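Local coordinates for exported protein (Bacteroides fragilis, PDB 4JX0) that is of unknown function but binds magnesium and joins an N-terminal BT_3987-like domain to a C-terminal domain of the F5/F8 type C (discoidin) family, at residues Arg242-Lys256 with Phe275-Ser287. Residues are numbered along the deposited sequence; the frame is centred on the assembly and turned at random.
Sequences RLDTNTSPSGSYMLK and FDRKSMDGIAYIS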
loop_
_atom_site.group_PDB
_atom_site.type_symbol
_atom_site.label_atom_id
_atom_site.label_comp_id
_atom_site.label_asym_id
_atom_site.label_seq_id
_atom_site.Cartn_x
_atom_site.Cartn_y
_atom_site.Cartn_z
ATOM N N ARG A 242 -5.282 -15.827 -20.447
ATOM C CA ARG A 242 -4.464 -15.238 -21.511
ATOM C C ARG A 242 -5.170 -13.957 -21.898
ATOM O O ARG A 242 -6.268 -14.016 -22.455
ATOM C CB ARG A 242 -4.311 -16.195 -22.707
ATOM C CG ARG A 242 -3.657 -15.630 -23.995
ATOM C CD ARG A 242 -4.217 -16.284 -25.260
ATOM N NE ARG A 242 -3.184 -16.791 -26.183
ATOM C CZ ARG A 242 -2.705 -16.160 -27.260
ATOM N NH1 ARG A 242 -3.133 -14.943 -27.579
ATOM N NH2 ARG A 242 -1.787 -16.744 -28.022
ATOM N N LEU A 243 -4.581 -12.810 -21.554
ATOM C CA LEU A 243 -5.129 -11.494 -21.873
ATOM C C LEU A 243 -4.302 -10.876 -22.998
ATOM O O LEU A 243 -3.147 -10.515 -22.769
ATOM C CB LEU A 243 -5.120 -10.569 -20.633
ATOM C CG LEU A 243 -6.337 -10.638 -19.726
ATOM C CD1 LEU A 243 -6.483 -12.001 -19.109
ATOM C CD2 LEU A 243 -6.258 -9.575 -18.645
ATOM N N ASP A 244 -4.864 -10.773 -24.207
ATOM C CA ASP A 244 -4.154 -10.137 -25.314
ATOM C C ASP A 244 -4.181 -8.655 -25.096
ATOM O O ASP A 244 -5.249 -8.096 -24.880
ATOM C CB ASP A 244 -4.754 -10.494 -26.672
ATOM C CG ASP A 244 -4.383 -11.890 -27.065
ATOM O OD1 ASP A 244 -4.914 -12.839 -26.440
ATOM O OD2 ASP A 244 -3.457 -12.046 -27.901
ATOM N N THR A 245 -3.022 -8.022 -25.131
ATOM C CA THR A 245 -2.892 -6.607 -24.846
ATOM C C THR A 245 -2.077 -5.942 -25.954
ATOM O O THR A 245 -1.734 -6.582 -26.948
ATOM C CB THR A 245 -2.299 -6.459 -23.432
ATOM O OG1 THR A 245 -2.415 -5.108 -22.995
ATOM C CG2 THR A 245 -0.853 -6.927 -23.328
ATOM N N ASN A 246 -1.808 -4.649 -25.795
ATOM C CA ASN A 246 -1.086 -3.868 -26.792
ATOM C C ASN A 246 0.355 -4.353 -26.948
ATOM O O ASN A 246 0.943 -4.826 -25.979
ATOM C CB ASN A 246 -1.091 -2.392 -26.399
ATOM C CG ASN A 246 -0.869 -1.475 -27.560
ATOM O OD1 ASN A 246 0.238 -1.363 -28.077
ATOM N ND2 ASN A 246 -1.921 -0.825 -28.028
ATOM N N THR A 247 0.936 -4.199 -28.155
ATOM C CA THR A 247 2.322 -4.603 -28.450
ATOM C C THR A 247 3.265 -3.396 -28.586
ATOM O O THR A 247 4.307 -3.519 -29.228
ATOM C CB THR A 247 2.359 -5.406 -29.763
ATOM O OG1 THR A 247 1.903 -4.573 -30.833
ATOM C CG2 THR A 247 1.568 -6.693 -29.692
ATOM N N SER A 248 2.927 -2.241 -27.999
ATOM C CA SER A 248 3.751 -1.042 -28.143
ATOM C C SER A 248 5.191 -1.227 -27.653
ATOM O O SER A 248 5.369 -1.619 -26.504
ATOM C CB SER A 248 3.137 0.124 -27.374
ATOM O OG SER A 248 3.855 1.328 -27.593
ATOM N N PRO A 249 6.224 -0.832 -28.434
ATOM C CA PRO A 249 7.604 -0.883 -27.917
ATOM C C PRO A 249 7.833 0.017 -26.701
ATOM O O PRO A 249 8.741 -0.258 -25.933
ATOM C CB PRO A 249 8.452 -0.399 -29.101
ATOM C CG PRO A 249 7.588 -0.499 -30.285
ATOM C CD PRO A 249 6.196 -0.289 -29.806
ATOM N N SER A 250 7.046 1.106 -26.549
ATOM C CA SER A 250 7.125 2.030 -25.400
ATOM C C SER A 250 6.342 1.503 -24.184
ATOM O O SER A 250 6.455 2.054 -23.087
ATOM C CB SER A 250 6.575 3.403 -25.784
ATOM O OG SER A 250 5.158 3.409 -25.873
ATOM N N GLY A 251 5.495 0.509 -24.416
ATOM C CA GLY A 251 4.663 -0.085 -23.392
ATOM C C GLY A 251 3.335 0.608 -23.186
ATOM O O GLY A 251 2.648 0.289 -22.214
ATOM N N SER A 252 2.923 1.524 -24.108
ATOM C CA SER A 252 1.631 2.204 -23.962
ATOM C C SER A 252 0.493 1.233 -24.224
ATOM O O SER A 252 0.516 0.509 -25.218
ATOM C CB SER A 252 1.514 3.413 -24.884
ATOM O OG SER A 252 1.738 3.040 -26.231
ATOM N N TYR A 253 -0.451 1.161 -23.264
ATOM C CA TYR A 253 -1.617 0.289 -23.286
ATOM C C TYR A 253 -1.271 -1.214 -23.185
ATOM O O TYR A 253 -2.178 -2.039 -23.282
ATOM C CB TYR A 253 -2.483 0.554 -24.519
ATOM C CG TYR A 253 -2.793 2.019 -24.722
ATOM C CD1 TYR A 253 -3.420 2.761 -23.730
ATOM C CD2 TYR A 253 -2.444 2.670 -25.899
ATOM C CE1 TYR A 253 -3.704 4.111 -23.905
ATOM C CE2 TYR A 253 -2.722 4.022 -26.088
ATOM C CZ TYR A 253 -3.354 4.742 -25.088
ATOM O OH TYR A 253 -3.653 6.075 -25.250
HETATM N N MSE A 254 -0.001 -1.570 -22.901
HETATM C CA MSE A 254 0.438 -2.959 -22.752
HETATM C C MSE A 254 0.329 -3.324 -21.285
HETATM O O MSE A 254 1.068 -2.760 -20.485
HETATM C CB MSE A 254 1.893 -3.109 -23.252
HETATM C CG MSE A 254 2.525 -4.471 -22.951
HETATM SE SE MSE A 254 4.273 -4.708 -23.737
HETATM C CE MSE A 254 5.218 -3.531 -22.840
ATOM N N LEU A 255 -0.563 -4.246 -20.923
ATOM C CA LEU A 255 -0.748 -4.668 -19.530
ATOM C C LEU A 255 0.552 -5.151 -18.887
ATOM O O LEU A 255 1.183 -6.074 -19.402
ATOM C CB LEU A 255 -1.800 -5.801 -19.458
ATOM C CG LEU A 255 -2.030 -6.480 -18.105
ATOM C CD1 LEU A 255 -2.446 -5.471 -17.047
ATOM C CD2 LEU A 255 -3.082 -7.556 -18.228
ATOM N N LYS A 256 0.937 -4.522 -17.758
ATOM C CA LYS A 256 2.095 -4.912 -16.955
ATOM C C LYS A 256 1.640 -5.590 -15.696
ATOM O O LYS A 256 2.069 -6.713 -15.417
ATOM C CB LYS A 256 2.953 -3.701 -16.575
ATOM C CG LYS A 256 4.324 -4.107 -16.012
ATOM C CD LYS A 256 4.767 -3.270 -14.841
ATOM C CE LYS A 256 6.230 -3.462 -14.528
ATOM N NZ LYS A 256 6.580 -4.875 -14.222
ATOM N N PHE A 275 -0.673 -9.549 -10.217
ATOM C CA PHE A 275 0.040 -9.941 -11.421
ATOM C C PHE A 275 0.950 -8.774 -11.720
ATOM O O PHE A 275 0.502 -7.643 -11.584
ATOM C CB PHE A 275 -0.926 -10.221 -12.573
ATOM C CG PHE A 275 -0.224 -10.502 -13.883
ATOM C CD1 PHE A 275 0.438 -11.701 -14.092
ATOM C CD2 PHE A 275 -0.263 -9.583 -14.922
ATOM C CE1 PHE A 275 1.042 -11.978 -15.314
ATOM C CE2 PHE A 275 0.351 -9.863 -16.139
ATOM C CZ PHE A 275 0.995 -11.058 -16.325
ATOM N N ASP A 276 2.228 -9.018 -12.005
ATOM C CA ASP A 276 3.194 -7.954 -12.308
ATOM C C ASP A 276 4.320 -8.565 -13.128
ATOM O O ASP A 276 5.329 -9.007 -12.566
ATOM C CB ASP A 276 3.707 -7.292 -11.010
ATOM C CG ASP A 276 4.714 -6.161 -11.189
ATOM O OD1 ASP A 276 4.788 -5.598 -12.304
ATOM O OD2 ASP A 276 5.406 -5.817 -10.203
ATOM N N ARG A 277 4.114 -8.660 -14.456
ATOM C CA ARG A 277 5.085 -9.313 -15.331
ATOM C C ARG A 277 6.251 -8.398 -15.677
ATOM O O ARG A 277 6.173 -7.175 -15.533
ATOM C CB ARG A 277 4.452 -9.867 -16.614
ATOM C CG ARG A 277 3.729 -8.861 -17.495
ATOM C CD ARG A 277 3.473 -9.426 -18.875
ATOM N NE ARG A 277 2.748 -8.469 -19.710
ATOM C CZ ARG A 277 2.604 -8.549 -21.027
ATOM N NH1 ARG A 277 3.153 -9.551 -21.706
ATOM N NH2 ARG A 277 1.916 -7.625 -21.680
ATOM N N LYS A 278 7.350 -9.032 -16.097
ATOM C CA LYS A 278 8.594 -8.385 -16.487
ATOM C C LYS A 278 8.891 -8.594 -17.987
ATOM O O LYS A 278 9.846 -8.026 -18.484
ATOM C CB LYS A 278 9.737 -8.956 -15.623
ATOM C CG LYS A 278 9.789 -8.369 -14.201
ATOM C CD LYS A 278 9.897 -9.439 -13.111
ATOM C CE LYS A 278 8.573 -10.123 -12.819
ATOM N NZ LYS A 278 8.754 -11.424 -12.115
ATOM N N SER A 279 8.080 -9.384 -18.714
ATOM C CA SER A 279 8.270 -9.640 -20.142
ATOM C C SER A 279 7.330 -8.747 -20.968
ATOM O O SER A 279 6.123 -8.770 -20.741
ATOM C CB SER A 279 8.002 -11.113 -20.435
ATOM O OG SER A 279 8.058 -11.388 -21.824
HETATM N N MSE A 280 7.868 -7.970 -21.924
HETATM C CA MSE A 280 7.064 -7.086 -22.776
HETATM C C MSE A 280 6.639 -7.771 -24.067
HETATM O O MSE A 280 7.494 -8.119 -24.876
HETATM C CB MSE A 280 7.861 -5.838 -23.148
HETATM C CG MSE A 280 8.374 -5.065 -21.965
HETATM SE SE MSE A 280 8.857 -3.236 -22.396
HETATM C CE MSE A 280 9.265 -3.377 -24.323
ATOM N N ASP A 281 5.330 -7.963 -24.269
ATOM C CA ASP A 281 4.770 -8.517 -25.514
ATOM C C ASP A 281 3.244 -8.362 -25.473
ATOM O O ASP A 281 2.707 -7.893 -24.466
ATOM C CB ASP A 281 5.207 -9.988 -25.784
ATOM C CG ASP A 281 4.844 -11.015 -24.733
ATOM O OD1 ASP A 281 3.765 -10.878 -24.114
ATOM O OD2 ASP A 281 5.602 -12.002 -24.583
ATOM N N GLY A 282 2.574 -8.727 -26.560
ATOM C CA GLY A 282 1.127 -8.615 -26.664
ATOM C C GLY A 282 0.307 -9.701 -25.999
ATOM O O GLY A 282 -0.918 -9.603 -26.038
ATOM N N ILE A 283 0.923 -10.768 -25.443
ATOM C CA ILE A 283 0.172 -11.852 -24.791
ATOM C C ILE A 283 0.551 -11.940 -23.310
ATOM O O ILE A 283 1.658 -12.381 -22.980
ATOM C CB ILE A 283 0.379 -13.218 -25.491
ATOM C CG1 ILE A 283 0.006 -13.156 -27.002
ATOM C CG2 ILE A 283 -0.469 -14.292 -24.794
ATOM C CD1 ILE A 283 1.081 -13.517 -27.888
ATOM N N ALA A 284 -0.379 -11.546 -22.420
ATOM C CA ALA A 284 -0.174 -11.612 -20.974
ATOM C C ALA A 284 -0.788 -12.897 -20.447
ATOM O O ALA A 284 -1.977 -13.116 -20.668
ATOM C CB ALA A 284 -0.807 -10.407 -20.294
ATOM N N TYR A 285 0.008 -13.763 -19.792
ATOM C CA TYR A 285 -0.472 -15.023 -19.218
ATOM C C TYR A 285 -0.520 -14.868 -17.720
ATOM O O TYR A 285 0.538 -14.759 -17.091
ATOM C CB TYR A 285 0.428 -16.208 -19.607
ATOM C CG TYR A 285 0.266 -16.659 -21.040
ATOM C CD1 TYR A 285 -0.821 -17.435 -21.428
ATOM C CD2 TYR A 285 1.223 -16.354 -21.999
ATOM C CE1 TYR A 285 -0.957 -17.890 -22.741
ATOM C CE2 TYR A 285 1.105 -16.809 -23.311
ATOM C CZ TYR A 285 0.017 -17.578 -23.677
ATOM O OH TYR A 285 -0.116 -17.936 -24.992
ATOM N N ILE A 286 -1.733 -14.799 -17.145
ATOM C CA ILE A 286 -1.934 -14.662 -15.697
ATOM C C ILE A 286 -2.244 -16.054 -15.183
ATOM O O ILE A 286 -3.242 -16.618 -15.623
ATOM C CB ILE A 286 -3.065 -13.644 -15.402
ATOM C CG1 ILE A 286 -2.796 -12.313 -16.149
ATOM C CG2 ILE A 286 -3.214 -13.431 -13.888
ATOM C CD1 ILE A 286 -3.830 -11.317 -16.051
ATOM N N SER A 287 -1.389 -16.640 -14.318
ATOM C CA SER A 287 -1.581 -18.013 -13.832
ATOM C C SER A 287 -1.781 -18.097 -12.344
ATOM O O SER A 287 -1.075 -17.437 -11.590
ATOM C CB SER A 287 -0.373 -18.876 -14.184
ATOM O OG SER A 287 -0.204 -19.037 -15.579
HETATM O O HOH W 1 -2.153 -19.687 -25.525
#
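Strands 242-244 and 283-287 run antiparallel at 155°, L243 and A284 forming the hydrogen-bonded pair (L243 N to A284 O 2.8 Å, A284 N to L243 O 3.0 Å), and T245 N extends the pairing to G282 O. On one face of the sheet R242 lies alongside Y285, guanidinium and ring planes 81° apart; the flat guanidinium lets I283 CG2 sit 3.8 Å above its plane. The D244 carboxylate takes R242 NH1 in a salt bridge, OD1 using its syn lone pair, and a water links R242 NE to Y285 OH. The other face looks into the C-terminal β-sandwich of discoidin type: L243 CD2 meets I286 CD1 at 4.0 Å, and A284's single methyl lets L255 and the R277 guanidinium come close, lying over the latter. Strand 235-244 of one sheet leads into hairpin 255-263/269-276 of the other, and the chain returns to 283-294. R277's coplanar N-H groups serve several acceptors at this buried junction: NE and NH2 both grip L255 O at 2.9 Å, NH1 forms a salt bridge with D281 OD1, and NH2 bonds D281 O. D281 OD1 also accepts from I283 N in an Asx turn. Long K256, bent at chi2 and chi4 (-58°), brings NZ to D276 OD1, a salt bridge, and R277 O.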